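Local coordinates for Myo-inositol-1-phosphate synthase-related protein (Thermotoga maritima MSB8, PDB 3CIN) that binds nicotinamide-adenine-dinucleotide on a Rossmann-type domain and is related to the myo-inositol-1-phosphate synthases, at residues Thr144-Val149 with Arg168-Gln173. Residues are numbered along the deposited sequence; the frame is centred on the assembly and turned at random.
Sequences TTEAFV and RLTATQ. With NAD (nicotinamide-adenine-dinucleotide), chain F.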
loop_
_atom_site.group_PDB
_atom_site.type_symbol
_atom_site.label_atom_id
_atom_site.label_comp_id
_atom_site.label_asym_id
_atom_site.label_seq_id
_atom_site.Cartn_x
_atom_site.Cartn_y
_atom_site.Cartn_z
ATOM N N THR A 144 31.775 -4.274 -1.485
ATOM C CA THR A 144 31.105 -3.231 -0.726
ATOM C C THR A 144 31.000 -1.944 -1.545
ATOM O O THR A 144 31.913 -1.555 -2.244
ATOM C CB THR A 144 31.898 -2.955 0.575
ATOM O OG1 THR A 144 31.905 -4.139 1.400
ATOM C CG2 THR A 144 31.365 -1.771 1.388
ATOM N N THR A 145 29.836 -1.303 -1.485
ATOM C CA THR A 145 29.646 0.010 -2.120
ATOM C C THR A 145 30.697 1.037 -1.694
ATOM O O THR A 145 31.079 1.097 -0.533
ATOM C CB THR A 145 28.224 0.552 -1.744
ATOM O OG1 THR A 145 27.223 -0.446 -1.982
ATOM C CG2 THR A 145 27.861 1.761 -2.515
ATOM N N GLU A 146 31.100 1.917 -2.642
ATOM C CA GLU A 146 32.292 2.768 -2.562
ATOM C C GLU A 146 31.979 4.222 -2.831
ATOM O O GLU A 146 31.101 4.529 -3.645
ATOM C CB GLU A 146 33.340 2.410 -3.604
ATOM C CG GLU A 146 33.751 0.953 -3.585
ATOM C CD GLU A 146 34.491 0.519 -4.813
ATOM O OE1 GLU A 146 34.404 1.197 -5.852
ATOM O OE2 GLU A 146 35.128 -0.543 -4.734
ATOM N N ALA A 147 32.642 5.102 -2.082
ATOM C CA ALA A 147 32.601 6.544 -2.391
ATOM C C ALA A 147 33.645 6.777 -3.508
ATOM O O ALA A 147 34.828 6.917 -3.224
ATOM C CB ALA A 147 32.949 7.351 -1.167
ATOM N N PHE A 148 33.213 6.804 -4.768
ATOM C CA PHE A 148 34.129 6.842 -5.919
ATOM C C PHE A 148 33.981 8.180 -6.616
ATOM O O PHE A 148 32.962 8.890 -6.443
ATOM C CB PHE A 148 33.824 5.724 -6.905
ATOM C CG PHE A 148 32.501 5.890 -7.622
ATOM C CD1 PHE A 148 31.326 5.556 -7.006
ATOM C CD2 PHE A 148 32.434 6.462 -8.899
ATOM C CE1 PHE A 148 30.104 5.782 -7.624
ATOM C CE2 PHE A 148 31.225 6.671 -9.513
ATOM C CZ PHE A 148 30.079 6.331 -8.905
ATOM N N VAL A 149 34.989 8.496 -7.409
ATOM C CA VAL A 149 34.934 9.596 -8.359
ATOM C C VAL A 149 35.538 9.072 -9.668
ATOM O O VAL A 149 36.663 8.597 -9.666
ATOM C CB VAL A 149 35.783 10.781 -7.875
ATOM C CG1 VAL A 149 35.932 11.853 -8.995
ATOM C CG2 VAL A 149 35.207 11.359 -6.565
ATOM N N ARG A 168 42.957 8.508 -3.957
ATOM C CA ARG A 168 42.152 8.806 -5.179
ATOM C C ARG A 168 41.282 7.634 -5.677
ATOM O O ARG A 168 40.264 7.839 -6.316
ATOM C CB ARG A 168 43.122 9.214 -6.300
ATOM C CG ARG A 168 42.485 9.545 -7.646
ATOM C CD ARG A 168 41.532 10.705 -7.579
ATOM N NE ARG A 168 40.783 10.970 -8.809
ATOM C CZ ARG A 168 39.677 10.336 -9.181
ATOM N NH1 ARG A 168 39.166 9.344 -8.449
ATOM N NH2 ARG A 168 39.072 10.693 -10.299
ATOM N N LEU A 169 41.727 6.411 -5.417
ATOM C CA LEU A 169 41.188 5.224 -6.044
ATOM C C LEU A 169 40.264 4.441 -5.122
ATOM O O LEU A 169 40.398 4.513 -3.897
ATOM C CB LEU A 169 42.332 4.325 -6.442
ATOM C CG LEU A 169 43.062 4.747 -7.722
ATOM C CD1 LEU A 169 44.460 4.164 -7.745
ATOM C CD2 LEU A 169 42.270 4.316 -8.952
ATOM N N THR A 170 39.329 3.720 -5.709
ATOM C CA THR A 170 38.584 2.711 -4.974
ATOM C C THR A 170 39.045 1.312 -5.395
ATOM O O THR A 170 39.688 1.109 -6.430
ATOM C CB THR A 170 37.087 2.813 -5.227
ATOM O OG1 THR A 170 36.789 2.415 -6.569
ATOM C CG2 THR A 170 36.603 4.245 -4.901
ATOM N N ALA A 171 38.632 0.321 -4.619
ATOM C CA ALA A 171 39.028 -1.063 -4.910
ATOM C C ALA A 171 38.538 -1.509 -6.277
ATOM O O ALA A 171 39.273 -2.134 -7.023
ATOM C CB ALA A 171 38.524 -2.021 -3.820
ATOM N N THR A 172 37.284 -1.263 -6.594
ATOM C CA THR A 172 36.716 -1.647 -7.891
ATOM C C THR A 172 37.503 -1.015 -9.031
ATOM O O THR A 172 37.748 -1.682 -10.064
ATOM C CB THR A 172 35.231 -1.209 -7.985
ATOM O OG1 THR A 172 34.464 -1.907 -6.983
ATOM C CG2 THR A 172 34.685 -1.434 -9.381
ATOM N N GLN A 173 37.966 0.242 -8.863
ATOM C CA GLN A 173 38.778 0.874 -9.911
ATOM C C GLN A 173 40.103 0.126 -10.094
ATOM O O GLN A 173 40.546 -0.084 -11.183
ATOM C CB GLN A 173 38.985 2.332 -9.610
ATOM C CG GLN A 173 37.679 3.121 -9.712
ATOM C CD GLN A 173 37.836 4.582 -9.237
ATOM O OE1 GLN A 173 38.564 4.856 -8.273
ATOM N NE2 GLN A 173 37.118 5.521 -9.887
HETATM P PA NAD F . 27.992 -7.555 1.385
HETATM O O1A NAD F . 27.194 -8.684 1.980
HETATM O O2A NAD F . 28.506 -6.621 2.437
HETATM O O5B NAD F . 29.233 -8.229 0.704
HETATM C C5B NAD F . 30.340 -7.444 0.266
HETATM C C4B NAD F . 31.582 -8.310 0.391
HETATM O O4B NAD F . 32.664 -7.653 -0.248
HETATM C C3B NAD F . 32.022 -8.600 1.821
HETATM O O3B NAD F . 32.381 -9.963 1.981
HETATM C C2B NAD F . 33.241 -7.706 2.007
HETATM O O2B NAD F . 34.070 -8.139 3.051
HETATM C C1B NAD F . 33.826 -7.753 0.614
HETATM N N9A NAD F . 34.731 -6.652 0.272
HETATM C C8A NAD F . 34.534 -5.324 0.638
HETATM N N7A NAD F . 35.518 -4.595 0.008
HETATM C C5A NAD F . 36.301 -5.469 -0.706
HETATM C C6A NAD F . 37.475 -5.295 -1.443
HETATM N N6A NAD F . 38.036 -4.064 -1.664
HETATM N N1A NAD F . 37.991 -6.407 -2.077
HETATM C C2A NAD F . 37.403 -7.648 -1.910
HETATM N N3A NAD F . 36.291 -7.850 -1.120
HETATM C C4A NAD F . 35.774 -6.751 -0.533
HETATM O O3 NAD F . 27.160 -6.794 0.285
HETATM P PN NAD F . 26.173 -7.455 -0.752
HETATM O O1N NAD F . 24.781 -7.249 -0.256
HETATM O O2N NAD F . 26.685 -8.784 -1.197
HETATM O O5D NAD F . 26.304 -6.439 -1.972
HETATM C C5D NAD F . 27.455 -6.449 -2.783
HETATM C C4D NAD F . 27.488 -5.244 -3.716
HETATM O O4D NAD F . 26.452 -5.380 -4.651
HETATM C C3D NAD F . 27.333 -3.884 -3.055
HETATM O O3D NAD F . 28.175 -2.912 -3.729
HETATM C C2D NAD F . 25.884 -3.552 -3.375
HETATM O O2D NAD F . 25.659 -2.140 -3.441
HETATM C C1D NAD F . 25.773 -4.157 -4.757
HETATM N N1N NAD F . 24.389 -4.399 -5.162
HETATM C C2N NAD F . 23.621 -5.222 -4.444
HETATM C C3N NAD F . 22.305 -5.414 -4.945
HETATM C C7N NAD F . 21.520 -6.490 -4.347
HETATM O O7N NAD F . 22.092 -7.131 -3.284
HETATM N N7N NAD F . 20.316 -6.803 -4.850
HETATM C C4N NAD F . 21.838 -4.781 -6.080
HETATM C C5N NAD F . 22.648 -3.935 -6.780
HETATM C C6N NAD F . 23.955 -3.772 -6.301
HETATM O O HOH W 1 37.541 7.060 -6.888
#
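The carboxylate of Glu-146 sits over the first turn of helix 171-186. Glu-146 OE2 takes two bonds from Thr-172: Thr-172 N arrives on the syn side, 2.9 Å away and 18° out of the carboxylate plane, while Thr-172 OG1 meets it from above that plane at 2.7 Å. Glu-146 OE1 accepts from Thr-170 OG1 at 2.8 Å, well out of the plane and from the face opposite the one Thr-172 OG1 approaches; Thr-197 is a further hydrogen-bond partner. With CG anti to the carbonyl carbon (chi1 -54°) and the chain extended beyond it, the acid spans the gap to the helix start, where the N-H groups at the N-terminus would probably favour the negative charge. Methyl CG2 of Thr-170 packs against the Phe-148 backbone, 3.7 Å from Phe-148 CA. At the other end Val-149 O is gripped three times. Arg-168 reaches it end-on, NH1 lying 2.9 Å from Val-149 O and NH2 longer and more bent, with the oxygen in the guanidinium plane; Gln-173 NE2 comes from above the carbonyl plane, 3.1 Å from the same Val-149 O.

Second-shell bonds hold these groups in place. Thr-170 is the N-cap and forms a capping box with Gln-173: Thr-170 N donates to Gln-173 OE1 at 2.9 Å, and the return bond from Gln-173 N to Thr-170 OG1 is weak. The box fixes the amide whose NE2 holds Val-149. Asn-141 also bonds Thr-172 OG1.

Beside this junction runs the dinucleotide: O2D of NAD donates to Thr-145 OG1, and Ala-171 lies by the adenine. The contact thus joins the loop following parallel strand 138-141 to the N-terminus of helix 171-186, with helix 262-272 against Phe-148 and helix 154-162 against Leu-169.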